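PDB 2QE6: DUF574 domain-containing protein from Thermobifida fusca, which binds S-adenosylmethionine and is probably a methyltransferase, although its substrate is not known. Local coordinates for residues R106-D111 with R151-S156; A131-D136 with L144-V149; L170-V175 with W220-E225. The protein carries 1 engineered substitution. All blocks are in the same frame, centred on the assembly; numbering follows the deposited sequence.

How the contacts relate
Contacts 1 and 2 lie side by side at one end of the Rossmann-like sheet, their centres about 8 Å apart. Their strands, 106-111 and 130-134, are parallel neighbours, and both contacts use helix 147-152. In sequence, contact 2 falls wholly between the two segments of contact 1. The C-terminal ends of both first segments reach S-adenosylmethionine, Asp111 at the ribose and Asp136 at the adenine. Contact 3 follows later in the chain, its centre about 25 Å and about 24 Å from those of contacts 1 and 2. It joins two loops and the first residues of the helices they lead into. Contacts 1 and 2 touch the ligand; the Leu170 side chain here comes within about 5 Å.

Contact 1. Residues R106-D111 with R151-S156; sequences RVVYVD and RMIDFS. With SAM (S-adenosylmethionine), chain F.
Strand 106-111 is crossed near its start by the end of helix 147-152 and the loop that follows. The tight part is apolar and buried. Val108 has CG1 anti to the backbone N (chi1 173°), which sets CG2 against the selenomethionine Met152, and CG2 stands only 3.4 Å from Met152 CB, closer than usual van der Waals contact. The Met152 chain, bent at chi2 and chi3, crosses Val108 obliquely. Ile153 CD1 approaches the same methyl more loosely, 4.1 Å from Val108 CG2.

The partly exposed side belongs to Arg106. Its chain bends at chi3 (-54°), and NE donates to Met152 O over 2.8 Å in a nearly straight bond (167°) lying close to both the guanidinium and carbonyl planes. NH2 adds a weak second bond to the same oxygen. Farther out, the exposed Asp154 forms an Asx turn, its OD1 taking both the N and OG of Ser156.

At the far end of the strand Asp111 OD1 accepts from O2' of S-adenosylmethionine and OD2 from O3', the latter over 2.5 Å. An acidic residue gripping both ribose hydroxyls at the end of the second strand is characteristic of Rossmann-like class I methyltransferases.

Contact 2. Residues A131-D136 with L144-V149; sequences AVFTAD and LNHPDV. With SAM (S-adenosylmethionine), chain F.
This contact belongs to the Rossmann-like crossover that leaves edge strand 130-134 and returns through helices on one face of the sheet. Its centre is a face-to-face stack of Phe133 and His146, with ring centroids 3.5 Å apart and planes only 12° from parallel. The two side chains meet tip to tip, and His146 CD2 lies over the Phe133 face, 3.3 Å from CE2. Phe133 holds CG in the crowded position between its backbone N and carbonyl carbon (chi1 69°), whereas His146 has CG anti to the backbone N (chi1 -166°).

His146 is also the N-cap residue of helix 147-152, and its ND1 accepts from Asp148 N over 3.1 Å, nearly in the ring plane, which fixes the ring's rotation and is consistent with ND1 carrying no proton. Pro147 CD lies against the opposite imidazole face, toward its rim. Val149 CG2 meets the phenyl edge at 3.9 Å from CE1, while Asp148 slides past the ring and approaches Ala131 CB.

Beyond the strand, Asp136 OD1 accepts from the adenine N6 of S-adenosylmethionine over 2.8 Å, and its OD2 is paired with Arg138. Phe133 sits between helix 147-152 and Val108 and Val110 of strand 106-111, while Val132 packs against helix 114-124 across the sheet.

Contact 3. Residues L170-V175 with W220-E225; sequences LSPDVV and WARTPE
Two loops of the Rossmann-like methyltransferase fold meet here, together with the first residues of the helices they lead into: residues 170-175, which follow strand 160-163 and enter helix 175-185, and residues 220-225, which enter helix 224-229. They are joined by CH-pi contacts on Trp220 and by a two-nitrogen, end-on grip of Arg222 on a backbone carbonyl.

With Trp220 CG anti to the carbonyl carbon and chi2 at 92°, the indole turns one face to the Ser171-Pro172 backbone. Pro172 crosses it at about a right angle, and its CD stands 3.4 Å from the centroid of the six-membered ring, only 9° off the normal. Ser171 CA lies over the five-membered ring on the same face, 3.8 Å from its centroid and offset toward the rim. The indole NE1 is held by Glu218, which fixes the ring's orientation.

Arg222 also starts with CG anti to the carbonyl carbon, but its chain then runs extended from CG to NE and presents the guanidinium end-on. NH1 and NH2 both donate to Leu170 O, NH2 over 2.8 Å and NH1 over 3.0 Å, with the oxygen in the guanidinium plane and both nitrogens in the plane of the carbonyl. Val175 meets this group tip to tip. Its CG1 takes the crowded position (chi1 68°), while CG2, anti to the backbone N, lies over the centre of one guanidinium face, so the buried charge has an apolar cover on that side.

Leu170 itself turns the end of its side chain away from Arg222, toward Val178 and Val179 of helix 175-185. Within segment 170-175, Ser171 O accepts from the backbone N of both Val174 and Val175. Ser171 OG, also in the crowded position, donates a very short hydrogen bond, 2.4 Å, to Asp173 OD1.

Contact 1. Residues R106-D111 with R151-S156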
loop_
_atom_site.group_PDB
_atom_site.type_symbol
_atom_site.label_atom_id
_atom_site.label_comp_id
_atom_site.label_asym_id
_atom_site.label_seq_id
_atom_site.Cartn_x
_atom_site.Cartn_y
_atom_site.Cartn_z
ATOM N N ARG A 106 -16.645 -1.953 -3.240
ATOM C CA ARG A 106 -16.624 -1.758 -1.787
ATOM C C ARG A 106 -15.198 -1.853 -1.293
ATOM O O ARG A 106 -14.473 -2.776 -1.702
ATOM C CB ARG A 106 -17.498 -2.797 -1.092
ATOM C CG ARG A 106 -18.988 -2.648 -1.453
ATOM C CD ARG A 106 -19.877 -3.503 -0.569
ATOM N NE ARG A 106 -19.433 -4.897 -0.607
ATOM C CZ ARG A 106 -19.722 -5.779 -1.569
ATOM N NH1 ARG A 106 -20.471 -5.448 -2.618
ATOM N NH2 ARG A 106 -19.238 -7.014 -1.481
ATOM N N VAL A 107 -14.782 -0.871 -0.491
ATOM C CA VAL A 107 -13.388 -0.801 -0.034
ATOM C C VAL A 107 -13.372 -0.603 1.473
ATOM O O VAL A 107 -14.130 0.234 2.019
ATOM C CB VAL A 107 -12.580 0.361 -0.730
ATOM C CG1 VAL A 107 -11.137 0.380 -0.254
ATOM C CG2 VAL A 107 -12.610 0.195 -2.266
ATOM N N VAL A 108 -12.530 -1.386 2.138
ATOM C CA VAL A 108 -12.307 -1.278 3.562
ATOM C C VAL A 108 -10.838 -0.942 3.738
ATOM O O VAL A 108 -9.985 -1.706 3.328
ATOM C CB VAL A 108 -12.651 -2.587 4.300
ATOM C CG1 VAL A 108 -12.222 -2.489 5.795
ATOM C CG2 VAL A 108 -14.167 -2.929 4.140
ATOM N N TYR A 109 -10.564 0.233 4.310
ATOM C CA TYR A 109 -9.206 0.662 4.554
ATOM C C TYR A 109 -8.777 0.345 5.989
ATOM O O TYR A 109 -9.547 0.487 6.918
ATOM C CB TYR A 109 -9.061 2.166 4.367
ATOM C CG TYR A 109 -9.333 2.776 3.005
ATOM C CD1 TYR A 109 -8.395 2.745 1.986
ATOM C CD2 TYR A 109 -10.501 3.481 2.773
ATOM C CE1 TYR A 109 -8.630 3.395 0.728
ATOM C CE2 TYR A 109 -10.734 4.126 1.557
ATOM C CZ TYR A 109 -9.795 4.082 0.538
ATOM O OH TYR A 109 -10.100 4.766 -0.647
ATOM N N VAL A 110 -7.518 -0.031 6.168
ATOM C CA VAL A 110 -6.983 -0.361 7.487
ATOM C C VAL A 110 -5.627 0.320 7.614
ATOM O O VAL A 110 -4.809 0.221 6.702
ATOM C CB VAL A 110 -6.809 -1.896 7.647
ATOM C CG1 VAL A 110 -6.270 -2.262 9.041
ATOM C CG2 VAL A 110 -8.168 -2.588 7.358
ATOM N N ASP A 111 -5.424 1.053 8.708
ATOM C CA ASP A 111 -4.135 1.641 8.998
ATOM C C ASP A 111 -3.908 1.684 10.496
ATOM O O ASP A 111 -4.825 1.748 11.255
ATOM C CB ASP A 111 -3.964 3.035 8.371
ATOM C CG ASP A 111 -2.481 3.383 8.108
ATOM O OD1 ASP A 111 -1.761 3.763 9.043
ATOM O OD2 ASP A 111 -2.028 3.300 6.957
ATOM N N ARG A 151 -19.075 -7.025 7.553
ATOM C CA ARG A 151 -20.243 -6.422 6.922
ATOM C C ARG A 151 -19.994 -5.914 5.494
ATOM O O ARG A 151 -20.950 -5.646 4.778
ATOM C CB ARG A 151 -20.815 -5.301 7.789
ATOM C CG ARG A 151 -20.127 -3.966 7.634
ATOM C CD ARG A 151 -20.546 -2.959 8.728
ATOM N NE ARG A 151 -19.775 -1.716 8.578
ATOM C CZ ARG A 151 -20.033 -0.753 7.683
ATOM N NH1 ARG A 151 -21.078 -0.846 6.854
ATOM N NH2 ARG A 151 -19.249 0.328 7.631
HETATM N N MSE A 152 -18.733 -5.789 5.078
HETATM C CA MSE A 152 -18.390 -5.221 3.758
HETATM C C MSE A 152 -17.879 -6.224 2.738
HETATM O O MSE A 152 -18.127 -6.071 1.553
HETATM C CB MSE A 152 -17.295 -4.162 3.912
HETATM C CG MSE A 152 -17.757 -2.925 4.642
HETATM SE SE MSE A 152 -18.713 -1.767 3.451
HETATM C CE MSE A 152 -17.854 -0.208 4.202
ATOM N N ILE A 153 -17.136 -7.222 3.199
ATOM C CA ILE A 153 -16.503 -8.177 2.305
ATOM C C ILE A 153 -16.999 -9.593 2.567
ATOM O O ILE A 153 -16.951 -10.088 3.683
ATOM C CB ILE A 153 -14.965 -8.126 2.458
ATOM C CG1 ILE A 153 -14.472 -6.681 2.229
ATOM C CG2 ILE A 153 -14.301 -9.114 1.524
ATOM C CD1 ILE A 153 -13.009 -6.482 2.401
ATOM N N ASP A 154 -17.493 -10.227 1.514
ATOM C CA ASP A 154 -17.872 -11.638 1.531
ATOM C C ASP A 154 -16.708 -12.403 0.922
ATOM O O ASP A 154 -16.486 -12.329 -0.283
ATOM C CB ASP A 154 -19.133 -11.827 0.698
ATOM C CG ASP A 154 -19.553 -13.269 0.578
ATOM O OD1 ASP A 154 -18.975 -14.150 1.248
ATOM O OD2 ASP A 154 -20.467 -13.517 -0.215
ATOM N N PHE A 155 -15.932 -13.086 1.763
ATOM C CA PHE A 155 -14.734 -13.756 1.294
ATOM C C PHE A 155 -15.045 -15.067 0.550
ATOM O O PHE A 155 -14.136 -15.695 0.015
ATOM C CB PHE A 155 -13.738 -13.992 2.432
ATOM C CG PHE A 155 -12.962 -12.768 2.824
ATOM C CD1 PHE A 155 -11.983 -12.249 1.980
ATOM C CD2 PHE A 155 -13.202 -12.138 4.036
ATOM C CE1 PHE A 155 -11.268 -11.129 2.341
ATOM C CE2 PHE A 155 -12.484 -11.013 4.399
ATOM C CZ PHE A 155 -11.523 -10.513 3.562
ATOM N N SER A 156 -16.314 -15.444 0.460
ATOM C CA SER A 156 -16.704 -16.552 -0.410
ATOM C C SER A 156 -16.780 -16.118 -1.882
ATOM O O SER A 156 -16.949 -16.965 -2.759
ATOM C CB SER A 156 -18.040 -17.160 0.031
ATOM O OG SER A 156 -19.155 -16.372 -0.368
HETATM N N SAM F . -0.638 1.925 0.977
HETATM C CA SAM F . -0.341 3.396 0.764
HETATM C C SAM F . 0.370 3.575 -0.559
HETATM O O SAM F . 0.280 4.632 -1.172
HETATM O OXT SAM F . 1.073 2.663 -1.016
HETATM C CB SAM F . 0.538 4.076 1.830
HETATM C CG SAM F . 1.977 3.550 1.954
HETATM S SD SAM F . 2.948 4.211 3.349
HETATM C CE SAM F . 1.652 5.297 3.992
HETATM C "C5'" SAM F . 2.681 2.808 4.452
HETATM C "C4'" SAM F . 1.417 2.710 5.317
HETATM O "O4'" SAM F . 1.350 1.409 5.912
HETATM C "C3'" SAM F . 1.379 3.703 6.490
HETATM O "O3'" SAM F . 0.166 4.434 6.506
HETATM C "C2'" SAM F . 1.557 2.880 7.757
HETATM O "O2'" SAM F . 0.992 3.462 8.938
HETATM C "C1'" SAM F . 0.959 1.559 7.285
HETATM N N9 SAM F . 1.473 0.451 8.091
HETATM C C8 SAM F . 2.781 -0.012 8.222
HETATM N N7 SAM F . 2.779 -1.072 9.072
HETATM C C5 SAM F . 1.483 -1.290 9.463
HETATM C C6 SAM F . 0.914 -2.258 10.303
HETATM N N6 SAM F . 1.716 -3.174 10.912
HETATM N N1 SAM F . -0.457 -2.214 10.490
HETATM C C2 SAM F . -1.272 -1.248 9.865
HETATM N N3 SAM F . -0.703 -0.282 9.040
HETATM C C4 SAM F . 0.656 -0.332 8.848
#

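Contact 2. Residues A131-D136 with L144-V149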
loop_
_atom_site.group_PDB
_atom_site.type_symbol
_atom_site.label_atom_id
_atom_site.label_comp_id
_atom_site.label_asym_id
_atom_site.label_seq_id
_atom_site.Cartn_x
_atom_site.Cartn_y
_atom_site.Cartn_z
ATOM N N ALA A 131 -15.324 1.970 4.114
ATOM C CA ALA A 131 -15.166 2.000 5.564
ATOM C C ALA A 131 -13.673 2.088 5.869
ATOM O O ALA A 131 -12.860 1.765 5.008
ATOM C CB ALA A 131 -15.766 0.739 6.191
ATOM N N VAL A 132 -13.339 2.582 7.061
ATOM C CA VAL A 132 -11.957 2.732 7.506
ATOM C C VAL A 132 -11.839 2.316 8.968
ATOM O O VAL A 132 -12.725 2.570 9.749
ATOM C CB VAL A 132 -11.425 4.187 7.299
ATOM C CG1 VAL A 132 -12.215 5.198 8.088
ATOM C CG2 VAL A 132 -9.906 4.277 7.627
ATOM N N PHE A 133 -10.754 1.655 9.340
ATOM C CA PHE A 133 -10.505 1.435 10.755
ATOM C C PHE A 133 -9.031 1.281 11.083
ATOM O O PHE A 133 -8.185 1.045 10.202
ATOM C CB PHE A 133 -11.367 0.280 11.314
ATOM C CG PHE A 133 -11.007 -1.097 10.803
ATOM C CD1 PHE A 133 -11.581 -1.602 9.637
ATOM C CD2 PHE A 133 -10.151 -1.921 11.536
ATOM C CE1 PHE A 133 -11.273 -2.903 9.189
ATOM C CE2 PHE A 133 -9.853 -3.219 11.112
ATOM C CZ PHE A 133 -10.411 -3.707 9.932
ATOM N N THR A 134 -8.722 1.459 12.369
ATOM C CA THR A 134 -7.343 1.365 12.861
ATOM C C THR A 134 -7.072 -0.082 13.294
ATOM O O THR A 134 -7.857 -0.682 13.995
ATOM C CB THR A 134 -7.122 2.366 14.016
ATOM O OG1 THR A 134 -7.517 3.673 13.580
ATOM C CG2 THR A 134 -5.670 2.400 14.467
ATOM N N ALA A 135 -5.975 -0.662 12.820
ATOM C CA ALA A 135 -5.616 -1.975 13.263
ATOM C C ALA A 135 -4.200 -2.241 12.797
ATOM O O ALA A 135 -3.658 -1.530 11.943
ATOM C CB ALA A 135 -6.573 -3.025 12.715
ATOM N N ASP A 136 -3.613 -3.281 13.356
ATOM C CA ASP A 136 -2.286 -3.725 12.952
ATOM C C ASP A 136 -2.379 -4.921 12.013
ATOM O O ASP A 136 -2.799 -6.012 12.397
ATOM C CB ASP A 136 -1.512 -4.102 14.197
ATOM C CG ASP A 136 -0.089 -4.440 13.919
ATOM O OD1 ASP A 136 0.269 -4.732 12.779
ATOM O OD2 ASP A 136 0.690 -4.387 14.875
ATOM N N LEU A 144 -9.482 -9.671 9.738
ATOM C CA LEU A 144 -10.422 -10.433 8.927
ATOM C C LEU A 144 -11.749 -10.694 9.636
ATOM O O LEU A 144 -12.735 -11.066 8.993
ATOM C CB LEU A 144 -9.788 -11.734 8.447
ATOM C CG LEU A 144 -8.602 -11.584 7.483
ATOM C CD1 LEU A 144 -7.852 -12.909 7.383
ATOM C CD2 LEU A 144 -9.078 -11.096 6.105
ATOM N N ASN A 145 -11.782 -10.491 10.952
ATOM C CA ASN A 145 -12.999 -10.696 11.730
ATOM C C ASN A 145 -13.652 -9.404 12.224
ATOM O O ASN A 145 -14.686 -9.435 12.871
ATOM C CB ASN A 145 -12.695 -11.673 12.858
ATOM C CG ASN A 145 -12.404 -13.074 12.317
ATOM O OD1 ASN A 145 -13.297 -13.743 11.816
ATOM N ND2 ASN A 145 -11.153 -13.486 12.361
ATOM N N HIS A 146 -13.069 -8.270 11.846
ATOM C CA HIS A 146 -13.570 -6.954 12.233
ATOM C C HIS A 146 -14.974 -6.717 11.627
ATOM O O HIS A 146 -15.228 -7.128 10.482
ATOM C CB HIS A 146 -12.549 -5.881 11.773
ATOM C CG HIS A 146 -12.764 -4.537 12.391
ATOM N ND1 HIS A 146 -13.760 -3.680 11.976
ATOM C CD2 HIS A 146 -12.137 -3.919 13.420
ATOM C CE1 HIS A 146 -13.733 -2.588 12.717
ATOM N NE2 HIS A 146 -12.750 -2.703 13.596
ATOM N N PRO A 147 -15.909 -6.104 12.404
ATOM C CA PRO A 147 -17.255 -5.831 11.890
ATOM C C PRO A 147 -17.309 -5.076 10.561
ATOM O O PRO A 147 -18.236 -5.295 9.783
ATOM C CB PRO A 147 -17.919 -4.996 13.006
ATOM C CG PRO A 147 -16.873 -4.718 14.014
ATOM C CD PRO A 147 -15.764 -5.682 13.811
ATOM N N ASP A 148 -16.340 -4.201 10.302
ATOM C CA ASP A 148 -16.314 -3.451 9.042
ATOM C C ASP A 148 -15.974 -4.407 7.924
ATOM O O ASP A 148 -16.607 -4.344 6.866
ATOM C CB ASP A 148 -15.344 -2.261 9.063
ATOM C CG ASP A 148 -15.850 -1.080 9.910
ATOM O OD1 ASP A 148 -17.076 -0.905 10.091
ATOM O OD2 ASP A 148 -15.006 -0.303 10.388
ATOM N N VAL A 149 -15.015 -5.314 8.172
ATOM C CA VAL A 149 -14.691 -6.373 7.214
ATOM C C VAL A 149 -15.856 -7.322 6.994
ATOM O O VAL A 149 -16.249 -7.554 5.840
ATOM C CB VAL A 149 -13.401 -7.131 7.602
ATOM C CG1 VAL A 149 -13.197 -8.349 6.731
ATOM C CG2 VAL A 149 -12.247 -6.201 7.446
HETATM N N SAM F . -0.638 1.925 0.977
HETATM C CA SAM F . -0.341 3.396 0.764
HETATM C C SAM F . 0.370 3.575 -0.559
HETATM O O SAM F . 0.280 4.632 -1.172
HETATM O OXT SAM F . 1.073 2.663 -1.016
HETATM C CB SAM F . 0.538 4.076 1.830
HETATM C CG SAM F . 1.977 3.550 1.954
HETATM S SD SAM F . 2.948 4.211 3.349
HETATM C CE SAM F . 1.652 5.297 3.992
HETATM C "C5'" SAM F . 2.681 2.808 4.452
HETATM C "C4'" SAM F . 1.417 2.710 5.317
HETATM O "O4'" SAM F . 1.350 1.409 5.912
HETATM C "C3'" SAM F . 1.379 3.703 6.490
HETATM O "O3'" SAM F . 0.166 4.434 6.506
HETATM C "C2'" SAM F . 1.557 2.880 7.757
HETATM O "O2'" SAM F . 0.992 3.462 8.938
HETATM C "C1'" SAM F . 0.959 1.559 7.285
HETATM N N9 SAM F . 1.473 0.451 8.091
HETATM C C8 SAM F . 2.781 -0.012 8.222
HETATM N N7 SAM F . 2.779 -1.072 9.072
HETATM C C5 SAM F . 1.483 -1.290 9.463
HETATM C C6 SAM F . 0.914 -2.258 10.303
HETATM N N6 SAM F . 1.716 -3.174 10.912
HETATM N N1 SAM F . -0.457 -2.214 10.490
HETATM C C2 SAM F . -1.272 -1.248 9.865
HETATM N N3 SAM F . -0.703 -0.282 9.040
HETATM C C4 SAM F . 0.656 -0.332 8.848
#

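Contact 3. Residues L170-V175 with W220-E225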
loop_
_atom_site.group_PDB
_atom_site.type_symbol
_atom_site.label_atom_id
_atom_site.label_comp_id
_atom_site.label_asym_id
_atom_site.label_seq_id
_atom_site.Cartn_x
_atom_site.Cartn_y
_atom_site.Cartn_z
ATOM N N LEU A 170 6.957 -5.351 6.862
ATOM C CA LEU A 170 6.776 -6.678 7.471
ATOM C C LEU A 170 8.139 -7.326 7.591
ATOM O O LEU A 170 8.805 -7.556 6.603
ATOM C CB LEU A 170 5.832 -7.583 6.646
ATOM C CG LEU A 170 4.377 -7.086 6.448
ATOM C CD1 LEU A 170 3.531 -8.043 5.585
ATOM C CD2 LEU A 170 3.707 -6.858 7.783
ATOM N N SER A 171 8.521 -7.663 8.803
ATOM C CA SER A 171 9.863 -8.194 9.041
ATOM C C SER A 171 9.962 -9.603 8.551
ATOM O O SER A 171 8.935 -10.276 8.388
ATOM C CB SER A 171 10.217 -8.150 10.540
ATOM O OG SER A 171 9.301 -8.879 11.315
ATOM N N PRO A 172 11.202 -10.079 8.337
ATOM C CA PRO A 172 11.427 -11.454 8.009
ATOM C C PRO A 172 10.772 -12.462 8.964
ATOM O O PRO A 172 10.421 -13.561 8.536
ATOM C CB PRO A 172 12.959 -11.578 8.106
ATOM C CG PRO A 172 13.435 -10.311 7.698
ATOM C CD PRO A 172 12.474 -9.326 8.318
ATOM N N ASP A 173 10.644 -12.125 10.242
ATOM C CA ASP A 173 10.101 -13.113 11.184
ATOM C C ASP A 173 8.583 -13.229 11.170
ATOM O O ASP A 173 8.058 -14.239 11.599
ATOM C CB ASP A 173 10.668 -12.980 12.604
ATOM C CG ASP A 173 10.614 -11.596 13.160
ATOM O OD1 ASP A 173 9.749 -10.793 12.770
ATOM O OD2 ASP A 173 11.470 -11.316 14.027
ATOM N N VAL A 174 7.883 -12.241 10.622
ATOM C CA VAL A 174 6.431 -12.305 10.564
ATOM C C VAL A 174 5.861 -12.409 9.138
ATOM O O VAL A 174 4.724 -12.824 8.997
ATOM C CB VAL A 174 5.777 -11.112 11.255
ATOM C CG1 VAL A 174 6.321 -10.940 12.661
ATOM C CG2 VAL A 174 5.898 -9.855 10.394
ATOM N N VAL A 175 6.634 -12.055 8.100
ATOM C CA VAL A 175 6.067 -11.875 6.756
ATOM C C VAL A 175 5.349 -13.123 6.200
ATOM O O VAL A 175 4.237 -13.016 5.661
ATOM C CB VAL A 175 7.118 -11.349 5.747
ATOM C CG1 VAL A 175 8.228 -12.432 5.466
ATOM C CG2 VAL A 175 6.432 -10.887 4.462
ATOM N N TRP A 220 12.429 -3.114 5.147
ATOM C CA TRP A 220 13.075 -4.349 4.670
ATOM C C TRP A 220 13.022 -4.318 3.143
ATOM O O TRP A 220 11.960 -4.419 2.566
ATOM C CB TRP A 220 12.348 -5.585 5.249
ATOM C CG TRP A 220 12.235 -5.527 6.693
ATOM C CD1 TRP A 220 11.212 -5.020 7.436
ATOM C CD2 TRP A 220 13.215 -5.965 7.612
ATOM N NE1 TRP A 220 11.498 -5.127 8.767
ATOM C CE2 TRP A 220 12.732 -5.692 8.904
ATOM C CE3 TRP A 220 14.467 -6.537 7.463
ATOM C CZ2 TRP A 220 13.450 -5.993 10.045
ATOM C CZ3 TRP A 220 15.189 -6.842 8.616
ATOM C CH2 TRP A 220 14.659 -6.552 9.887
ATOM N N ALA A 221 14.156 -4.097 2.498
ATOM C CA ALA A 221 14.199 -4.136 1.034
ATOM C C ALA A 221 14.308 -5.600 0.587
ATOM O O ALA A 221 15.259 -6.302 0.956
ATOM C CB ALA A 221 15.398 -3.296 0.511
ATOM N N ARG A 222 13.361 -6.069 -0.213
ATOM C CA ARG A 222 13.354 -7.486 -0.635
ATOM C C ARG A 222 13.781 -7.597 -2.088
ATOM O O ARG A 222 13.450 -6.744 -2.891
ATOM C CB ARG A 222 11.981 -8.143 -0.400
ATOM C CG ARG A 222 11.730 -8.426 1.044
ATOM C CD ARG A 222 10.459 -9.233 1.370
ATOM N NE ARG A 222 10.521 -9.631 2.790
ATOM C CZ ARG A 222 10.059 -8.946 3.839
ATOM N NH1 ARG A 222 9.330 -7.831 3.698
ATOM N NH2 ARG A 222 10.266 -9.434 5.052
ATOM N N THR A 223 14.558 -8.610 -2.414
ATOM C CA THR A 223 14.873 -8.878 -3.816
ATOM C C THR A 223 13.610 -9.140 -4.644
ATOM O O THR A 223 12.579 -9.475 -4.094
ATOM C CB THR A 223 15.773 -10.076 -3.980
ATOM O OG1 THR A 223 15.048 -11.250 -3.607
ATOM C CG2 THR A 223 17.041 -9.948 -3.126
ATOM N N PRO A 224 13.683 -8.995 -5.976
ATOM C CA PRO A 224 12.509 -9.366 -6.795
ATOM C C PRO A 224 11.981 -10.776 -6.535
ATOM O O PRO A 224 10.784 -10.966 -6.504
ATOM C CB PRO A 224 13.027 -9.211 -8.221
ATOM C CG PRO A 224 14.101 -8.171 -8.097
ATOM C CD PRO A 224 14.764 -8.439 -6.812
ATOM N N GLU A 225 12.867 -11.734 -6.317
ATOM C CA GLU A 225 12.466 -13.106 -6.078
ATOM C C GLU A 225 11.781 -13.249 -4.716
ATOM O O GLU A 225 10.820 -14.002 -4.574
ATOM C CB GLU A 225 13.689 -14.005 -6.138
ATOM C CG GLU A 225 14.403 -14.044 -7.532
ATOM C CD GLU A 225 15.138 -12.731 -8.013
ATOM O OE1 GLU A 225 15.632 -11.886 -7.210
ATOM O OE2 GLU A 225 15.224 -12.555 -9.257
#